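Local coordinates for protein ralf, proline/betaine transporter (Legionella pneumophila, PDB 4D7Q) that probably acts as a guanine nucleotide exchange factor, here as an engineered chimera joining a Legionella RalF Sec7 domain to a Rickettsia RalF capping domain, at residues 316-319 / 320-324. The protein carries 2 engineered substitutions. Numbering follows the deposited sequence.
Sequences LKLA and AQITA
The side-chain amide of Gln-321 has one face lined by the methylenes of Lys-317: CG of Lys-317 stands over CD of Gln-321, and CE of Lys-317 lies 3.6 Å from NE2 of Gln-321. At the oxygen edge, OE1 of Gln-321 approaches CA of Leu-318 (3.5 Å). With its CG anti to the backbone N and the chain extended beyond, the lysine can run along this face on the exposed side of the helix.

A second flat group, the Ala-319 carbonyl, accepts two bonds from opposite faces of its plane. The Thr-323 N to Ala-319 O bond is 3.0 Å long, with the donor tilted 22° from the plane. The hydroxyl, Thr-323 OG1, donates to Ala-319 O at 2.7 Å from farther out, at 37°. A chi1 of -49° sets OG1 beside its own backbone N and turns it back along the helix.

On the next flank, CG of Leu-318 meets CD1 of Ile-322 at 3.7 Å. Ile-322 and Ala-319 pack on Ile-301 of strand 297-303, whereas Leu-316 touches Leu-344 and Ala-320 touches Ile-351, both of helix 341-351.

Successive i to i+4 backbone bonds, such as Ile-322 N to Leu-318 O (2.9 Å), identify an alpha-helix, here sandwiched between the antiparallel sheet and C-terminal helix of the capping domain, with a threonine hydroxyl bonded back to the i-4 carbonyl.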
ATOM      1  N   LEU A 316      -5.880   3.382  19.837  1.00 29.15           N
ATOM      2  CA  LEU A 316      -5.345   2.030  19.874  1.00 28.86           C
ATOM      3  C   LEU A 316      -6.384   1.095  20.512  1.00 32.40           C
ATOM      4  O   LEU A 316      -6.649   0.019  19.970  1.00 32.04           O
ATOM      5  CB  LEU A 316      -4.003   2.011  20.655  1.00 29.41           C
ATOM      6  CG  LEU A 316      -3.365   0.626  20.918  1.00 34.39           C
ATOM      7  CD1 LEU A 316      -2.976  -0.087  19.625  1.00 34.75           C
ATOM      8  CD2 LEU A 316      -2.179   0.733  21.830  1.00 36.27           C
ATOM      9  N   LYS A 317      -7.017   1.536  21.626  1.00 28.43           N
ATOM     10  CA  LYS A 317      -8.065   0.766  22.296  1.00 27.42           C
ATOM     11  C   LYS A 317      -9.257   0.566  21.348  1.00 29.82           C
ATOM     12  O   LYS A 317      -9.721  -0.562  21.169  1.00 27.59           O
ATOM     13  CB  LYS A 317      -8.505   1.495  23.573  1.00 30.43           C
ATOM     14  CG  LYS A 317      -9.393   0.660  24.477  1.00 47.26           C
ATOM     15  CD  LYS A 317     -10.057   1.510  25.534  1.00 55.32           C
ATOM     16  CE  LYS A 317     -11.081   0.724  26.315  1.00 74.42           C
ATOM     17  NZ  LYS A 317     -11.441   1.405  27.590  1.00 87.55           N
ATOM     18  N   LEU A 318      -9.723   1.666  20.708  1.00 26.90           N
ATOM     19  CA  LEU A 318     -10.835   1.614  19.755  1.00 26.23           C
ATOM     20  C   LEU A 318     -10.541   0.656  18.596  1.00 28.58           C
ATOM     21  O   LEU A 318     -11.413  -0.162  18.276  1.00 29.33           O
ATOM     22  CB  LEU A 318     -11.212   3.028  19.248  1.00 26.02           C
ATOM     23  CG  LEU A 318     -12.386   3.143  18.246  1.00 28.14           C
ATOM     24  CD1 LEU A 318     -13.721   2.660  18.856  1.00 27.12           C
ATOM     25  CD2 LEU A 318     -12.524   4.551  17.749  1.00 27.74           C
ATOM     26  N   ALA A 319      -9.299   0.680  18.036  1.00 22.89           N
ATOM     27  CA  ALA A 319      -8.932  -0.246  16.953  1.00 22.64           C
ATOM     28  C   ALA A 319      -9.005  -1.708  17.453  1.00 28.14           C
ATOM     29  O   ALA A 319      -9.607  -2.533  16.767  1.00 27.55           O
ATOM     30  CB  ALA A 319      -7.552   0.074  16.389  1.00 22.12           C
ATOM     31  N   ALA A 320      -8.527  -1.994  18.696  1.00 27.19           N
ATOM     32  CA  ALA A 320      -8.628  -3.345  19.277  1.00 27.69           C
ATOM     33  C   ALA A 320     -10.081  -3.761  19.563  1.00 30.64           C
ATOM     34  O   ALA A 320     -10.405  -4.928  19.355  1.00 29.03           O
ATOM     35  CB  ALA A 320      -7.785  -3.467  20.537  1.00 28.62           C
ATOM     36  N   GLN A 321     -10.953  -2.813  20.023  1.00 28.18           N
ATOM     37  CA  GLN A 321     -12.393  -3.078  20.307  1.00 27.97           C
ATOM     38  C   GLN A 321     -13.143  -3.443  19.032  1.00 31.19           C
ATOM     39  O   GLN A 321     -13.944  -4.381  19.025  1.00 31.16           O
ATOM     40  CB  GLN A 321     -13.077  -1.863  20.971  1.00 28.84           C
ATOM     41  CG  GLN A 321     -12.611  -1.621  22.402  1.00 37.82           C
ATOM     42  CD  GLN A 321     -13.124  -0.337  23.003  1.00 41.92           C
ATOM     43  OE1 GLN A 321     -12.931   0.756  22.474  1.00 32.49           O
ATOM     44  NE2 GLN A 321     -13.749  -0.441  24.154  1.00 35.93           N
ATOM     45  N   ILE A 322     -12.888  -2.683  17.958  1.00 27.88           N
ATOM     46  CA  ILE A 322     -13.483  -2.895  16.633  1.00 27.13           C
ATOM     47  C   ILE A 322     -13.054  -4.268  16.133  1.00 29.81           C
ATOM     48  O   ILE A 322     -13.910  -5.051  15.704  1.00 28.58           O
ATOM     49  CB  ILE A 322     -13.058  -1.772  15.652  1.00 29.14           C
ATOM     50  CG1 ILE A 322     -13.743  -0.428  16.032  1.00 29.51           C
ATOM     51  CG2 ILE A 322     -13.357  -2.178  14.169  1.00 28.55           C
ATOM     52  CD1 ILE A 322     -13.095   0.849  15.410  1.00 34.60           C
ATOM     53  N   THR A 323     -11.731  -4.565  16.221  1.00 26.30           N
ATOM     54  CA  THR A 323     -11.186  -5.847  15.767  1.00 26.79           C
ATOM     55  C   THR A 323     -11.795  -7.023  16.513  1.00 31.36           C
ATOM     56  O   THR A 323     -12.208  -7.995  15.884  1.00 30.45           O
ATOM     57  CB  THR A 323      -9.654  -5.874  15.815  1.00 30.14           C
ATOM     58  OG1 THR A 323      -9.129  -4.703  15.194  1.00 26.92           O
ATOM     59  CG2 THR A 323      -9.106  -7.063  15.094  1.00 26.63           C
ATOM     60  N   ALA A 324     -11.887  -6.920  17.853  1.00 31.12           N
ATOM     61  CA  ALA A 324     -12.439  -7.992  18.693  1.00 31.46           C
ATOM     62  C   ALA A 324     -13.950  -8.174  18.502  1.00 33.16           C
ATOM     63  O   ALA A 324     -14.483  -9.215  18.874  1.00 33.97           O
ATOM     64  CB  ALA A 324     -12.098  -7.744  20.153  1.00 32.78           C
TER